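Local coordinates for protein BtGH115A (Bacteroides thetaiotaomicron, PDB 5BY3) that acts as a family GH115 4-O-methyl-alpha-glucuronidase with specificity for decorated arabinogalactans, at residues L44-R49 with I199-L204; S48-T53 with L127-W132. One frame throughout, in Å; residues are numbered along the deposited sequence.

How the contacts relate
Contacts 1 and 2 use successive, overlapping turns of helix 38-55, and their centres lie about 9 Å apart. Both are buried, though the arginine of contact 1 is partly exposed, whereas every touching residue of contact 2 is buried. Contact 1 pairs this helix with helix 193-205 of the barrel through a two-pronged salt bridge laid over leucine packing. Contact 2 has no hydrogen bond across it: the loop 127-132 leans on the same helix with aliphatic groups, and the carboxylate of Asp-50 is satisfied by Ser-124 and by Arg-205, near the end of the helix used in contact 1. The two meet where Leu-47 CD1 approaches Leu-127 CD1 at 4.3 Å and where Leu-202 packs on Pro-131 and Trp-132.

Contact 1 (L44-R49 with I199-L204); sequences LDLLSR and IFELLL
Glu-201 OE1 is gripped from two directions, by Arg-49 NH2 across the contact and by Arg-198 one turn back on its own helix. The bond from Arg-49 NH2 to Glu-201 OE1 is 2.8 Å long and nearly straight (171°). Beside it Arg-49 NH1 donates to Glu-201 OE2, also at 2.8 Å, giving an end-on, two-nitrogen salt bridge. Both oxygens lie close to the guanidinium plane but are met from above the carboxylate, because the two flat groups are turned 64° apart. Arg-49 sends CG anti to its own N and bends at chi3, which swings the guanidinium over Leu-46. There Leu-46 CD2 covers one face of the guanidinium, 3.5 Å from its plane and over its centre, and also touches Glu-201 CG at 4.0 Å, so that one methyl backs both partners. The other methyl, Leu-46 CD1, reaches Leu-204 CD1 at 4.4 Å. A further carboxylate, that of Glu-133, shares Arg-49 NH2. The short helical segments cross at -85° with axes 11.8 Å apart, helix 38-55 of the N-terminal mixed sheet region meeting helix 193-205, which leads into strand 210-212 of the TIM barrel, while helix 113-126 packs against leucines of both.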
loop_
_atom_site.group_PDB
_atom_site.type_symbol
_atom_site.label_atom_id
_atom_site.label_comp_id
_atom_site.label_asym_id
_atom_site.label_seq_id
_atom_site.Cartn_x
_atom_site.Cartn_y
_atom_site.Cartn_z
ATOM N N LEU A 44 -13.834 -4.912 22.789
ATOM C CA LEU A 44 -14.130 -4.448 24.108
ATOM C C LEU A 44 -12.870 -4.329 24.973
ATOM O O LEU A 44 -12.647 -3.278 25.554
ATOM C CB LEU A 44 -15.184 -5.330 24.757
ATOM C CG LEU A 44 -16.589 -4.806 24.470
ATOM C CD1 LEU A 44 -17.593 -5.669 25.213
ATOM C CD2 LEU A 44 -16.734 -3.363 24.895
ATOM N N ASP A 45 -12.052 -5.382 25.017
ATOM C CA ASP A 45 -10.764 -5.335 25.725
ATOM C C ASP A 45 -9.908 -4.142 25.264
ATOM O O ASP A 45 -9.360 -3.390 26.102
ATOM C CB ASP A 45 -9.985 -6.657 25.572
ATOM C CG ASP A 45 -10.552 -7.801 26.415
ATOM O OD1 ASP A 45 -11.544 -7.621 27.163
ATOM O OD2 ASP A 45 -9.988 -8.909 26.330
ATOM N N LEU A 46 -9.838 -3.959 23.942
ATOM C CA LEU A 46 -9.075 -2.881 23.342
ATOM C C LEU A 46 -9.616 -1.531 23.762
ATOM O O LEU A 46 -8.842 -0.645 24.029
ATOM C CB LEU A 46 -9.090 -2.963 21.822
ATOM C CG LEU A 46 -7.903 -3.612 21.133
ATOM C CD1 LEU A 46 -8.078 -3.487 19.624
ATOM C CD2 LEU A 46 -6.577 -3.014 21.608
ATOM N N LEU A 47 -10.936 -1.387 23.849
ATOM C CA LEU A 47 -11.523 -0.108 24.280
ATOM C C LEU A 47 -11.218 0.188 25.746
ATOM O O LEU A 47 -10.936 1.334 26.120
ATOM C CB LEU A 47 -13.032 -0.044 24.000
ATOM C CG LEU A 47 -13.788 1.207 24.444
ATOM C CD1 LEU A 47 -13.468 2.444 23.634
ATOM C CD2 LEU A 47 -15.272 0.961 24.370
ATOM N N SER A 48 -11.272 -0.855 26.556
ATOM C CA SER A 48 -11.081 -0.745 27.983
ATOM C C SER A 48 -9.683 -0.287 28.219
ATOM O O SER A 48 -9.450 0.618 29.027
ATOM C CB SER A 48 -11.290 -2.094 28.666
ATOM O OG SER A 48 -12.544 -2.568 28.296
ATOM N N ARG A 49 -8.758 -0.917 27.498
ATOM C CA ARG A 49 -7.364 -0.480 27.485
ATOM C C ARG A 49 -7.236 1.038 27.197
ATOM O O ARG A 49 -6.464 1.725 27.851
ATOM C CB ARG A 49 -6.593 -1.325 26.482
ATOM C CG ARG A 49 -5.106 -1.112 26.517
ATOM C CD ARG A 49 -4.448 -2.255 25.784
ATOM N NE ARG A 49 -3.993 -1.854 24.469
ATOM C CZ ARG A 49 -3.580 -2.701 23.530
ATOM N NH1 ARG A 49 -3.584 -4.014 23.733
ATOM N NH2 ARG A 49 -3.163 -2.224 22.368
ATOM N N ILE A 199 -0.491 -7.570 15.449
ATOM C CA ILE A 199 -0.891 -7.261 14.081
ATOM C C ILE A 199 -2.407 -7.139 13.948
ATOM O O ILE A 199 -2.913 -6.167 13.340
ATOM C CB ILE A 199 -0.329 -8.278 13.075
ATOM C CG1 ILE A 199 1.209 -8.326 13.215
ATOM C CG2 ILE A 199 -0.751 -7.891 11.662
ATOM C CD1 ILE A 199 1.900 -9.401 12.384
ATOM N N PHE A 200 -3.131 -8.074 14.564
ATOM C CA PHE A 200 -4.581 -8.033 14.497
ATOM C C PHE A 200 -5.211 -6.841 15.213
ATOM O O PHE A 200 -6.215 -6.280 14.702
ATOM C CB PHE A 200 -5.225 -9.347 14.917
ATOM C CG PHE A 200 -4.667 -10.583 14.240
ATOM C CD1 PHE A 200 -4.174 -10.556 12.943
ATOM C CD2 PHE A 200 -4.667 -11.804 14.918
ATOM C CE1 PHE A 200 -3.680 -11.709 12.354
ATOM C CE2 PHE A 200 -4.155 -12.967 14.332
ATOM C CZ PHE A 200 -3.674 -12.917 13.047
ATOM N N GLU A 201 -4.624 -6.403 16.339
ATOM C CA GLU A 201 -5.019 -5.095 16.930
ATOM C C GLU A 201 -4.897 -3.961 15.914
ATOM O O GLU A 201 -5.747 -3.073 15.824
ATOM C CB GLU A 201 -4.085 -4.672 18.060
ATOM C CG GLU A 201 -4.270 -5.336 19.391
ATOM C CD GLU A 201 -3.227 -4.891 20.409
ATOM O OE1 GLU A 201 -2.507 -3.876 20.217
ATOM O OE2 GLU A 201 -3.132 -5.580 21.422
ATOM N N LEU A 202 -3.788 -3.968 15.188
ATOM C CA LEU A 202 -3.526 -2.907 14.247
ATOM C C LEU A 202 -4.594 -2.951 13.171
ATOM O O LEU A 202 -5.111 -1.891 12.804
ATOM C CB LEU A 202 -2.117 -3.013 13.672
ATOM C CG LEU A 202 -1.660 -2.061 12.574
ATOM C CD1 LEU A 202 -1.793 -0.603 12.958
ATOM C CD2 LEU A 202 -0.216 -2.397 12.231
ATOM N N LEU A 203 -4.955 -4.159 12.715
ATOM C CA LEU A 203 -5.939 -4.296 11.627
ATOM C C LEU A 203 -7.310 -3.894 12.088
ATOM O O LEU A 203 -8.008 -3.178 11.391
ATOM C CB LEU A 203 -5.965 -5.704 11.053
ATOM C CG LEU A 203 -4.682 -6.189 10.375
ATOM C CD1 LEU A 203 -4.844 -7.647 9.980
ATOM C CD2 LEU A 203 -4.274 -5.336 9.180
ATOM N N LEU A 204 -7.672 -4.302 13.299
ATOM C CA LEU A 204 -8.922 -3.854 13.922
ATOM C C LEU A 204 -9.014 -2.337 13.976
ATOM O O LEU A 204 -10.003 -1.733 13.509
ATOM C CB LEU A 204 -9.066 -4.463 15.323
ATOM C CG LEU A 204 -9.352 -5.977 15.487
ATOM C CD1 LEU A 204 -9.876 -6.337 16.872
ATOM C CD2 LEU A 204 -10.305 -6.524 14.434
#

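Contact 2 (S48-T53 with L127-W132); sequences SRDLQT and LGVSPW
The Schellman motif that ends helix 113-126 at Gly-128 sets Leu-127 and Val-129, one on each side of the glycine, against helix 38-55. Val-129 spreads its two methyls over Asp-50: CG2 lies 3.9 Å from Asp-50 CB, and CG1 comes equally close, 3.9 Å, to Asp-50 OD2. With CG1 anti to the backbone N (chi1 -174°), the two methyls lie along the short acidic chain, which the valine crosses obliquely, and the contact with the carboxylate is purely van der Waals. The charge is answered from other directions, since Asp-50 OD2 takes a hydrogen bond from Ser-124 and a salt bridge from Arg-205. Leu-51 leaves its backbone heading away from the loop, but its branch turns back and CD2 meets Leu-127 CD1 at 4.3 Å. Positive phi at Gly-128 (84°) is a backbone shape that suits glycine and lets the chain reverse. Past Val-129 the loop folds into an ST turn, Trp-132 N donating to Ser-130 OG at 2.8 Å. Within helix 38-55, Thr-53 OG1 also bonds to Arg-49 O at 2.8 Å, from the face of that carbonyl opposite the one used by Thr-53 N. Ser-130 OG bonds to Glu-473 and Trp-132 NE1 to Glu-445, anchoring the far end of the loop to helices 462-473 and 441-452.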
loop_
_atom_site.group_PDB
_atom_site.type_symbol
_atom_site.label_atom_id
_atom_site.label_comp_id
_atom_site.label_asym_id
_atom_site.label_seq_id
_atom_site.Cartn_x
_atom_site.Cartn_y
_atom_site.Cartn_z
ATOM N N SER A 48 -11.272 -0.855 26.556
ATOM C CA SER A 48 -11.081 -0.745 27.983
ATOM C C SER A 48 -9.683 -0.287 28.219
ATOM O O SER A 48 -9.450 0.618 29.027
ATOM C CB SER A 48 -11.290 -2.094 28.666
ATOM O OG SER A 48 -12.544 -2.568 28.296
ATOM N N ARG A 49 -8.758 -0.917 27.498
ATOM C CA ARG A 49 -7.364 -0.480 27.485
ATOM C C ARG A 49 -7.236 1.038 27.197
ATOM O O ARG A 49 -6.464 1.725 27.851
ATOM C CB ARG A 49 -6.593 -1.325 26.482
ATOM C CG ARG A 49 -5.106 -1.112 26.517
ATOM C CD ARG A 49 -4.448 -2.255 25.784
ATOM N NE ARG A 49 -3.993 -1.854 24.469
ATOM C CZ ARG A 49 -3.580 -2.701 23.530
ATOM N NH1 ARG A 49 -3.584 -4.014 23.733
ATOM N NH2 ARG A 49 -3.163 -2.224 22.368
ATOM N N ASP A 50 -8.044 1.536 26.256
ATOM C CA ASP A 50 -8.029 2.936 25.838
ATOM C C ASP A 50 -8.768 3.819 26.806
ATOM O O ASP A 50 -8.317 4.916 27.069
ATOM C CB ASP A 50 -8.575 3.092 24.405
ATOM C CG ASP A 50 -7.794 2.264 23.395
ATOM O OD1 ASP A 50 -6.645 1.819 23.713
ATOM O OD2 ASP A 50 -8.342 2.024 22.291
ATOM N N LEU A 51 -9.895 3.342 27.345
ATOM C CA LEU A 51 -10.600 4.017 28.445
ATOM C C LEU A 51 -9.708 4.293 29.679
ATOM O O LEU A 51 -9.753 5.390 30.236
ATOM C CB LEU A 51 -11.852 3.214 28.846
ATOM C CG LEU A 51 -13.076 3.475 27.962
ATOM C CD1 LEU A 51 -13.989 2.267 28.022
ATOM C CD2 LEU A 51 -13.831 4.738 28.325
ATOM N N GLN A 52 -8.922 3.292 30.091
ATOM C CA GLN A 52 -7.866 3.448 31.073
ATOM C C GLN A 52 -6.801 4.471 30.657
ATOM O O GLN A 52 -6.461 5.358 31.447
ATOM C CB GLN A 52 -7.192 2.083 31.338
ATOM C CG GLN A 52 -6.427 1.968 32.647
ATOM C CD GLN A 52 -7.273 2.298 33.889
ATOM O OE1 GLN A 52 -8.182 1.554 34.266
ATOM N NE2 GLN A 52 -6.964 3.422 34.527
ATOM N N THR A 53 -6.252 4.341 29.441
ATOM C CA THR A 53 -5.148 5.214 29.015
ATOM C C THR A 53 -5.629 6.673 28.961
ATOM O O THR A 53 -5.004 7.562 29.538
ATOM C CB THR A 53 -4.563 4.780 27.668
ATOM O OG1 THR A 53 -4.255 3.381 27.707
ATOM C CG2 THR A 53 -3.289 5.536 27.328
ATOM N N LEU A 127 -11.943 9.002 21.334
ATOM C CA LEU A 127 -11.170 9.313 22.488
ATOM C C LEU A 127 -9.766 9.810 22.080
ATOM O O LEU A 127 -8.953 10.164 22.940
ATOM C CB LEU A 127 -11.090 8.090 23.382
ATOM C CG LEU A 127 -12.409 7.641 23.981
ATOM C CD1 LEU A 127 -12.135 6.344 24.686
ATOM C CD2 LEU A 127 -12.962 8.647 24.979
ATOM N N GLY A 128 -9.501 9.851 20.773
ATOM C CA GLY A 128 -8.252 10.375 20.292
ATOM C C GLY A 128 -7.131 9.360 20.301
ATOM O O GLY A 128 -5.959 9.748 20.349
ATOM N N VAL A 129 -7.476 8.071 20.218
ATOM C CA VAL A 129 -6.474 6.995 20.152
ATOM C C VAL A 129 -6.146 6.629 18.692
ATOM O O VAL A 129 -7.005 6.152 17.957
ATOM C CB VAL A 129 -6.917 5.745 20.965
ATOM C CG1 VAL A 129 -5.820 4.694 21.030
ATOM C CG2 VAL A 129 -7.351 6.139 22.373
ATOM N N SER A 130 -4.900 6.886 18.282
ATOM C CA SER A 130 -4.397 6.535 16.956
ATOM C C SER A 130 -4.312 5.001 16.773
ATOM O O SER A 130 -3.988 4.279 17.733
ATOM C CB SER A 130 -3.003 7.169 16.776
ATOM O OG SER A 130 -2.178 6.500 15.826
ATOM N N PRO A 131 -4.583 4.498 15.542
ATOM C CA PRO A 131 -4.165 3.133 15.156
ATOM C C PRO A 131 -2.716 2.762 15.525
ATOM O O PRO A 131 -2.434 1.587 15.783
ATOM C CB PRO A 131 -4.301 3.149 13.625
ATOM C CG PRO A 131 -5.471 4.058 13.397
ATOM C CD PRO A 131 -5.429 5.113 14.491
ATOM N N TRP A 132 -1.826 3.748 15.556
ATOM C CA TRP A 132 -0.412 3.519 15.791
ATOM C C TRP A 132 0.050 3.824 17.239
ATOM O O TRP A 132 1.266 3.904 17.514
ATOM C CB TRP A 132 0.372 4.334 14.789
ATOM C CG TRP A 132 -0.145 4.158 13.408
ATOM C CD1 TRP A 132 -1.050 4.925 12.781
ATOM C CD2 TRP A 132 0.189 3.105 12.510
ATOM N NE1 TRP A 132 -1.302 4.430 11.516
ATOM C CE2 TRP A 132 -0.554 3.306 11.335
ATOM C CE3 TRP A 132 1.046 2.005 12.591
ATOM C CZ2 TRP A 132 -0.453 2.473 10.240
ATOM C CZ3 TRP A 132 1.155 1.167 11.506
ATOM C CH2 TRP A 132 0.409 1.402 10.337
#